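Local coordinates for putative branched-chain amino acid ABC transporter (Rhodospirillum rubrum ATCC 11170, PDB 3HUT), which probably binds branched-chain or related amino acids outside the cytoplasm and delivers them to an ABC transporter, at residues A169-E174 with E193-I198; A131-G136 with P222-S227; I135-T140 with G244-T249. All coordinates share one frame; numbering follows the deposited sequence.

All three contacts lie in the lobe whose mixed sheet includes strands 141-147, 169-176, 197-201, 223-225 and 246-249. Contact 1 is partly buried and farthest of the three from the chain's centre, on strand 169-176, which pairs only with 141-147; here valines meet a proline and the alkyl part of a glutamate. Contact 2 is fully buried: helix 126-136 covers strand 223-225 through an aromatic pair and a selenomethionine. Contact 3 starts from the end of the same helix, reaches the next strand, 246-249, and is a salt bridge at the surface. Contacts 2 and 3 meet at Tyr224, whose ring is in the core while its hydroxyl bonds Asp137 and Arg246.

Contact 1: A169-E174 with E193-I198; sequences AVVVNE and EAPQAI
Val171 and Val172, next to each other on strand 169-176, pack against Glu193 and Pro195, at the turn that leads from helix 184-193 into strand 197-201. The contact is almost wholly apolar. Val171 uses one branch: its CG2 lies 3.6 Å from CB of Pro195. That branch stands between the backbone N and the carbonyl carbon (chi1 -61° for CG1), and from there it meets the proline ring at a slant. Val172 meets Glu193. Its CG2 is 3.5 Å from CG of Glu193 and 3.7 Å from CB of the same residue, so a methyl group rests on the alkyl part of the acid.

The one polar atom to come near is the Val171 carbonyl O, 3.7 Å from the CG methylene of Glu193. The Glu193 chain bends at chi2 (-61°), which leaves OE1 3.8 Å from that same Val171 O, a loose approach of two oxygens.

Ala194, with positive phi, is where the chain leaves the helix, and Pro195 follows it. Pro195 also touches Ile190 of the helix and Ala143 of strand 141-147. Strand 169-176, helix 184-193 and strand 197-201 make a beta-alpha-beta crossover in the parallel part of a mixed sheet, with strand 141-147 lying between the two strands. With no charge pairing across it, the contact probably depends on shape: the glutamate contributes its methylenes, and its carboxylate takes no bond from the valine strand.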
loop_
_atom_site.group_PDB
_atom_site.type_symbol
_atom_site.label_atom_id
_atom_site.label_comp_id
_atom_site.label_asym_id
_atom_site.label_seq_id
_atom_site.Cartn_x
_atom_site.Cartn_y
_atom_site.Cartn_z
ATOM N N ALA A 169 -9.173 19.249 -17.651
ATOM C CA ALA A 169 -10.555 18.878 -17.910
ATOM C C ALA A 169 -10.677 17.382 -18.169
ATOM O O ALA A 169 -9.820 16.776 -18.811
ATOM C CB ALA A 169 -11.097 19.661 -19.106
ATOM N N VAL A 170 -11.750 16.797 -17.650
ATOM C CA VAL A 170 -12.034 15.382 -17.841
ATOM C C VAL A 170 -13.138 15.346 -18.893
ATOM O O VAL A 170 -14.320 15.442 -18.565
ATOM C CB VAL A 170 -12.546 14.729 -16.541
ATOM C CG1 VAL A 170 -12.796 13.246 -16.774
ATOM C CG2 VAL A 170 -11.533 14.933 -15.424
ATOM N N VAL A 171 -12.744 15.217 -20.154
ATOM C CA VAL A 171 -13.692 15.214 -21.263
ATOM C C VAL A 171 -14.427 13.891 -21.483
ATOM O O VAL A 171 -15.421 13.839 -22.207
ATOM C CB VAL A 171 -12.989 15.637 -22.565
ATOM C CG1 VAL A 171 -12.436 17.040 -22.404
ATOM C CG2 VAL A 171 -11.869 14.660 -22.897
ATOM N N VAL A 172 -13.924 12.830 -20.863
ATOM C CA VAL A 172 -14.539 11.510 -20.947
ATOM C C VAL A 172 -14.398 10.865 -19.577
ATOM O O VAL A 172 -13.308 10.844 -19.003
ATOM C CB VAL A 172 -13.856 10.606 -22.006
ATOM C CG1 VAL A 172 -14.169 9.140 -21.734
ATOM C CG2 VAL A 172 -14.350 10.971 -23.394
ATOM N N ASN A 173 -15.509 10.364 -19.048
ATOM C CA ASN A 173 -15.509 9.711 -17.749
ATOM C C ASN A 173 -16.418 8.491 -17.821
ATOM O O ASN A 173 -17.645 8.616 -17.856
ATOM C CB ASN A 173 -16.004 10.670 -16.663
ATOM C CG ASN A 173 -15.842 10.099 -15.268
ATOM O OD1 ASN A 173 -14.739 9.724 -14.865
ATOM N ND2 ASN A 173 -16.939 10.027 -14.524
ATOM N N GLU A 174 -15.814 7.310 -17.847
ATOM C CA GLU A 174 -16.580 6.077 -17.945
ATOM C C GLU A 174 -16.361 5.139 -16.760
ATOM O O GLU A 174 -15.223 4.862 -16.384
ATOM C CB GLU A 174 -16.212 5.350 -19.244
ATOM C CG GLU A 174 -17.047 4.111 -19.526
ATOM C CD GLU A 174 -18.480 4.445 -19.890
ATOM O OE1 GLU A 174 -19.147 5.162 -19.113
ATOM O OE2 GLU A 174 -18.942 3.986 -20.954
ATOM N N GLU A 193 -14.314 12.681 -28.509
ATOM C CA GLU A 193 -13.924 13.761 -27.606
ATOM C C GLU A 193 -12.454 14.165 -27.765
ATOM O O GLU A 193 -12.061 15.266 -27.391
ATOM C CB GLU A 193 -14.198 13.362 -26.155
ATOM C CG GLU A 193 -15.661 13.092 -25.834
ATOM C CD GLU A 193 -16.561 14.296 -26.065
ATOM O OE1 GLU A 193 -16.257 15.389 -25.545
ATOM O OE2 GLU A 193 -17.586 14.146 -26.762
ATOM N N ALA A 194 -11.646 13.262 -28.306
ATOM C CA ALA A 194 -10.229 13.525 -28.543
ATOM C C ALA A 194 -9.392 13.972 -27.338
ATOM O O ALA A 194 -8.675 14.972 -27.406
ATOM C CB ALA A 194 -10.079 14.547 -29.675
ATOM N N PRO A 195 -9.466 13.236 -26.219
ATOM C CA PRO A 195 -8.661 13.645 -25.065
ATOM C C PRO A 195 -7.179 13.491 -25.419
ATOM O O PRO A 195 -6.845 12.790 -26.369
ATOM C CB PRO A 195 -9.109 12.672 -23.974
ATOM C CG PRO A 195 -9.447 11.434 -24.752
ATOM C CD PRO A 195 -10.208 11.994 -25.936
ATOM N N GLN A 196 -6.297 14.147 -24.670
ATOM C CA GLN A 196 -4.862 14.057 -24.932
ATOM C C GLN A 196 -4.274 12.778 -24.337
ATOM O O GLN A 196 -3.257 12.273 -24.807
ATOM C CB GLN A 196 -4.125 15.251 -24.331
ATOM C CG GLN A 196 -4.612 16.610 -24.788
ATOM C CD GLN A 196 -3.920 17.729 -24.037
ATOM O OE1 GLN A 196 -3.735 17.645 -22.822
ATOM N NE2 GLN A 196 -3.540 18.787 -24.752
ATOM N N ALA A 197 -4.913 12.261 -23.296
ATOM C CA ALA A 197 -4.424 11.049 -22.656
ATOM C C ALA A 197 -5.538 10.321 -21.929
ATOM O O ALA A 197 -6.651 10.837 -21.794
ATOM C CB ALA A 197 -3.299 11.388 -21.680
ATOM N N ILE A 198 -5.217 9.120 -21.454
ATOM C CA ILE A 198 -6.170 8.281 -20.743
ATOM C C ILE A 198 -5.618 7.838 -19.392
ATOM O O ILE A 198 -4.451 7.447 -19.286
ATOM C CB ILE A 198 -6.487 7.006 -21.563
ATOM C CG1 ILE A 198 -7.012 7.397 -22.944
ATOM C CG2 ILE A 198 -7.504 6.139 -20.816
ATOM C CD1 ILE A 198 -7.200 6.219 -23.885
#

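Contact 2: A131-G136 with P222-S227; sequences AAWMIG and PVYGSS
Trp133 and Met134 of helix 126-136 pack on Tyr224 of strand 223-225, a helix-on-sheet contact in a lobe of the periplasmic binding protein fold. All three side chains are buried.

The aromatic pair is T-shaped. The edge of Tyr224 points at the face of Trp133, with the planes at 84° and the centroid of the six-membered Trp133 ring 5.1 Å from that of the Tyr224 ring. Tyr224 CE1 sits over the middle of the indole and comes to 3.7 Å from Trp133 CE2. The indole gets there because CG of Trp133 is anti to the backbone N (chi1 -180°), which sets the face of the indole against the edge of Tyr224. Trp133 also has a cation-pi contact with Arg337.

Met134, a selenomethionine in this crystal, covers a face of the same tyrosine. Its CG makes a CH-pi contact 3.8 Å from the Tyr224 ring centroid, close to the ring normal. SE lies obliquely over the ring, 4.5 Å from that centroid, as a Met-aromatic contact. The chain bends at chi3 (78°), which keeps CE alongside the ring.

The polar end of Tyr224 is tied elsewhere: its OH is hydrogen-bonded to Asp137 and Arg246. A leucine here would probably leave the indole face without its edge partner and deprive Asp137 and Arg246 of the hydroxyl they share. At the far end of the selenomethionine, Met134 CE stands 3.8 Å from Tyr224 CD2.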
loop_
_atom_site.group_PDB
_atom_site.type_symbol
_atom_site.label_atom_id
_atom_site.label_comp_id
_atom_site.label_asym_id
_atom_site.label_seq_id
_atom_site.Cartn_x
_atom_site.Cartn_y
_atom_site.Cartn_z
ATOM N N ALA A 131 -2.792 12.731 -10.820
ATOM C CA ALA A 131 -3.332 13.897 -11.511
ATOM C C ALA A 131 -2.201 14.923 -11.611
ATOM O O ALA A 131 -1.982 15.516 -12.667
ATOM C CB ALA A 131 -4.515 14.473 -10.745
ATOM N N ALA A 132 -1.471 15.115 -10.515
ATOM C CA ALA A 132 -0.357 16.066 -10.500
ATOM C C ALA A 132 0.718 15.647 -11.503
ATOM O O ALA A 132 1.330 16.486 -12.164
ATOM C CB ALA A 132 0.248 16.157 -9.091
ATOM N N TRP A 133 0.939 14.342 -11.612
ATOM C CA TRP A 133 1.931 13.796 -12.530
ATOM C C TRP A 133 1.553 14.129 -13.982
ATOM O O TRP A 133 2.376 14.621 -14.759
ATOM C CB TRP A 133 2.012 12.277 -12.326
ATOM C CG TRP A 133 2.998 11.536 -13.200
ATOM C CD1 TRP A 133 3.922 12.071 -14.056
ATOM C CD2 TRP A 133 3.147 10.115 -13.289
ATOM N NE1 TRP A 133 4.635 11.066 -14.674
ATOM C CE2 TRP A 133 4.180 9.856 -14.220
ATOM C CE3 TRP A 133 2.509 9.031 -12.669
ATOM C CZ2 TRP A 133 4.585 8.556 -14.550
ATOM C CZ3 TRP A 133 2.915 7.736 -12.998
ATOM C CH2 TRP A 133 3.943 7.514 -13.928
HETATM N N MSE A 134 0.303 13.877 -14.343
HETATM C CA MSE A 134 -0.143 14.162 -15.699
HETATM C C MSE A 134 -0.141 15.656 -16.023
HETATM O O MSE A 134 0.171 16.054 -17.146
HETATM C CB MSE A 134 -1.520 13.541 -15.930
HETATM C CG MSE A 134 -1.458 12.023 -15.966
HETATM SE SE MSE A 134 -3.150 11.145 -16.234
HETATM C CE MSE A 134 -3.327 11.401 -18.137
ATOM N N ILE A 135 -0.484 16.484 -15.044
ATOM C CA ILE A 135 -0.473 17.932 -15.241
ATOM C C ILE A 135 0.982 18.326 -15.463
ATOM O O ILE A 135 1.301 19.131 -16.343
ATOM C CB ILE A 135 -1.006 18.675 -13.991
ATOM C CG1 ILE A 135 -2.507 18.421 -13.820
ATOM C CG2 ILE A 135 -0.699 20.171 -14.095
ATOM C CD1 ILE A 135 -3.397 19.092 -14.885
ATOM N N GLY A 136 1.866 17.741 -14.660
ATOM C CA GLY A 136 3.285 18.027 -14.770
ATOM C C GLY A 136 3.848 17.626 -16.120
ATOM O O GLY A 136 4.811 18.229 -16.596
ATOM N N PRO A 222 -1.308 8.295 -25.105
ATOM C CA PRO A 222 -0.535 7.763 -23.981
ATOM C C PRO A 222 -1.494 7.336 -22.868
ATOM O O PRO A 222 -2.588 7.889 -22.733
ATOM C CB PRO A 222 0.355 8.943 -23.581
ATOM C CG PRO A 222 -0.473 10.134 -23.951
ATOM C CD PRO A 222 -1.054 9.737 -25.293
ATOM N N VAL A 223 -1.079 6.356 -22.074
ATOM C CA VAL A 223 -1.916 5.847 -20.996
ATOM C C VAL A 223 -1.204 5.829 -19.652
ATOM O O VAL A 223 -0.052 5.407 -19.554
ATOM C CB VAL A 223 -2.389 4.412 -21.308
ATOM C CG1 VAL A 223 -3.167 3.839 -20.112
ATOM C CG2 VAL A 223 -3.255 4.414 -22.560
ATOM N N TYR A 224 -1.902 6.303 -18.623
ATOM C CA TYR A 224 -1.391 6.315 -17.253
ATOM C C TYR A 224 -2.400 5.485 -16.476
ATOM O O TYR A 224 -3.566 5.409 -16.866
ATOM C CB TYR A 224 -1.368 7.735 -16.684
ATOM C CG TYR A 224 -0.297 8.636 -17.255
ATOM C CD1 TYR A 224 0.781 9.051 -16.473
ATOM C CD2 TYR A 224 -0.372 9.095 -18.570
ATOM C CE1 TYR A 224 1.759 9.907 -16.983
ATOM C CE2 TYR A 224 0.598 9.950 -19.089
ATOM C CZ TYR A 224 1.660 10.353 -18.289
ATOM O OH TYR A 224 2.615 11.212 -18.790
ATOM N N GLY A 225 -1.976 4.861 -15.386
ATOM C CA GLY A 225 -2.928 4.060 -14.647
ATOM C C GLY A 225 -2.597 3.787 -13.197
ATOM O O GLY A 225 -1.525 4.129 -12.699
ATOM N N SER A 226 -3.551 3.149 -12.533
ATOM C CA SER A 226 -3.456 2.784 -11.133
ATOM C C SER A 226 -2.337 1.788 -10.853
ATOM O O SER A 226 -1.889 1.058 -11.746
ATOM C CB SER A 226 -4.790 2.172 -10.688
ATOM O OG SER A 226 -4.676 1.531 -9.427
ATOM N N SER A 227 -1.899 1.760 -9.598
ATOM C CA SER A 227 -0.874 0.821 -9.154
ATOM C C SER A 227 -1.440 -0.596 -9.275
ATOM O O SER A 227 -0.700 -1.580 -9.215
ATOM C CB SER A 227 -0.510 1.098 -7.690
ATOM O OG SER A 227 -1.677 1.125 -6.879
#

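Contact 3: I135-T140 with G244-T249; sequences IGDGFT and GVRLAT
Asp137 reaches from the end of helix 126-136 to the guanidinium of Arg246 on strand 246-249. The two side chains form a salt bridge, with Asp137 OD2 3.4 Å from Arg246 NH1. It is a long bridge made by a single pair of atoms. The carboxylate and guanidinium planes are turned 67° apart, so this is not a coplanar two-bond (bidentate) pair. OD2 approaches the guanidinium obliquely. Arg246 spans the gap because its chain is extended from CG to NE (chi3 178°).

Hydrogen bonds join the pair through a third residue. Tyr224 OH bonds both OD2 and NH1 from one side, and the three polar atoms close a triangle. Both charged groups are held more closely to the hydroxyl than to each other. The nearby positive charge is likely to steady the carboxylate in its ionised form.

On the helix side, Asp137 is the first residue past the helix, and the turn around it is closed by backbone bonds. This is a Schellman motif: Gly138 has positive phi, its N bonds Ile135 O at 2.9 Å, and Phe139 N pairs with Met134 O. After this turn the chain passes into strand 141-147. Arg246 packs beside Trp133 of helix 126-136 and Val339 of strand 331-341. Its backbone pairs with Val223 and Gly225. The bridge therefore ties the end of helix 126-136 to strand 246-249, which lies between strand 223-225 (parallel) and strand 331-341 (antiparallel).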
loop_
_atom_site.group_PDB
_atom_site.type_symbol
_atom_site.label_atom_id
_atom_site.label_comp_id
_atom_site.label_asym_id
_atom_site.label_seq_id
_atom_site.Cartn_x
_atom_site.Cartn_y
_atom_site.Cartn_z
ATOM N N ILE A 135 -0.484 16.484 -15.044
ATOM C CA ILE A 135 -0.473 17.932 -15.241
ATOM C C ILE A 135 0.982 18.326 -15.463
ATOM O O ILE A 135 1.301 19.131 -16.343
ATOM C CB ILE A 135 -1.006 18.675 -13.991
ATOM C CG1 ILE A 135 -2.507 18.421 -13.820
ATOM C CG2 ILE A 135 -0.699 20.171 -14.095
ATOM C CD1 ILE A 135 -3.397 19.092 -14.885
ATOM N N GLY A 136 1.866 17.741 -14.660
ATOM C CA GLY A 136 3.285 18.027 -14.770
ATOM C C GLY A 136 3.848 17.626 -16.120
ATOM O O GLY A 136 4.811 18.229 -16.596
ATOM N N ASP A 137 3.251 16.607 -16.736
ATOM C CA ASP A 137 3.703 16.144 -18.044
ATOM C C ASP A 137 3.064 16.925 -19.186
ATOM O O ASP A 137 3.239 16.577 -20.357
ATOM C CB ASP A 137 3.433 14.643 -18.211
ATOM C CG ASP A 137 4.446 13.791 -17.472
ATOM O OD1 ASP A 137 5.376 14.375 -16.877
ATOM O OD2 ASP A 137 4.323 12.545 -17.484
ATOM N N GLY A 138 2.304 17.965 -18.843
ATOM C CA GLY A 138 1.702 18.809 -19.861
ATOM C C GLY A 138 0.277 18.564 -20.317
ATOM O O GLY A 138 -0.212 19.270 -21.198
ATOM N N PHE A 139 -0.400 17.587 -19.727
ATOM C CA PHE A 139 -1.769 17.282 -20.121
ATOM C C PHE A 139 -2.787 18.220 -19.496
ATOM O O PHE A 139 -2.654 18.617 -18.334
ATOM C CB PHE A 139 -2.095 15.833 -19.761
ATOM C CG PHE A 139 -1.263 14.837 -20.512
ATOM C CD1 PHE A 139 -1.475 14.627 -21.872
ATOM C CD2 PHE A 139 -0.230 14.154 -19.878
ATOM C CE1 PHE A 139 -0.666 13.749 -22.593
ATOM C CE2 PHE A 139 0.588 13.275 -20.587
ATOM C CZ PHE A 139 0.370 13.071 -21.949
ATOM N N THR A 140 -3.802 18.574 -20.280
ATOM C CA THR A 140 -4.859 19.462 -19.817
ATOM C C THR A 140 -6.243 18.869 -20.048
ATOM O O THR A 140 -7.235 19.404 -19.562
ATOM C CB THR A 140 -4.778 20.833 -20.510
ATOM O OG1 THR A 140 -4.739 20.650 -21.929
ATOM C CG2 THR A 140 -3.534 21.571 -20.067
ATOM N N GLY A 244 4.644 1.400 -23.024
ATOM C CA GLY A 244 4.422 2.823 -22.869
ATOM C C GLY A 244 3.465 3.225 -21.760
ATOM O O GLY A 244 3.379 4.405 -21.428
ATOM N N VAL A 245 2.741 2.268 -21.185
ATOM C CA VAL A 245 1.818 2.594 -20.101
ATOM C C VAL A 245 2.614 3.068 -18.882
ATOM O O VAL A 245 3.659 2.504 -18.546
ATOM C CB VAL A 245 0.941 1.373 -19.705
ATOM C CG1 VAL A 245 0.082 1.710 -18.487
ATOM C CG2 VAL A 245 0.033 0.988 -20.869
ATOM N N ARG A 246 2.126 4.119 -18.237
ATOM C CA ARG A 246 2.792 4.663 -17.062
ATOM C C ARG A 246 1.961 4.454 -15.811
ATOM O O ARG A 246 0.734 4.461 -15.862
ATOM C CB ARG A 246 3.066 6.152 -17.255
ATOM C CG ARG A 246 4.239 6.425 -18.175
ATOM C CD ARG A 246 4.281 7.871 -18.611
ATOM N NE ARG A 246 5.439 8.127 -19.458
ATOM C CZ ARG A 246 5.662 9.267 -20.098
ATOM N NH1 ARG A 246 4.800 10.271 -19.993
ATOM N NH2 ARG A 246 6.751 9.400 -20.848
ATOM N N LEU A 247 2.642 4.260 -14.686
ATOM C CA LEU A 247 1.968 4.068 -13.413
ATOM C C LEU A 247 2.950 4.324 -12.281
ATOM O O LEU A 247 4.168 4.262 -12.472
ATOM C CB LEU A 247 1.410 2.637 -13.294
ATOM C CG LEU A 247 2.349 1.418 -13.278
ATOM C CD1 LEU A 247 3.325 1.489 -12.113
ATOM C CD2 LEU A 247 1.514 0.150 -13.148
ATOM N N ALA A 248 2.417 4.619 -11.103
ATOM C CA ALA A 248 3.246 4.846 -9.932
ATOM C C ALA A 248 2.857 3.809 -8.885
ATOM O O ALA A 248 1.700 3.409 -8.806
ATOM C CB ALA A 248 3.022 6.260 -9.385
ATOM N N THR A 249 3.825 3.369 -8.093
ATOM C CA THR A 249 3.557 2.393 -7.051
ATOM C C THR A 249 4.520 2.600 -5.888
ATOM O O THR A 249 5.570 3.218 -6.045
ATOM C CB THR A 249 3.692 0.949 -7.583
ATOM O OG1 THR A 249 3.191 0.035 -6.601
ATOM C CG2 THR A 249 5.151 0.616 -7.874
#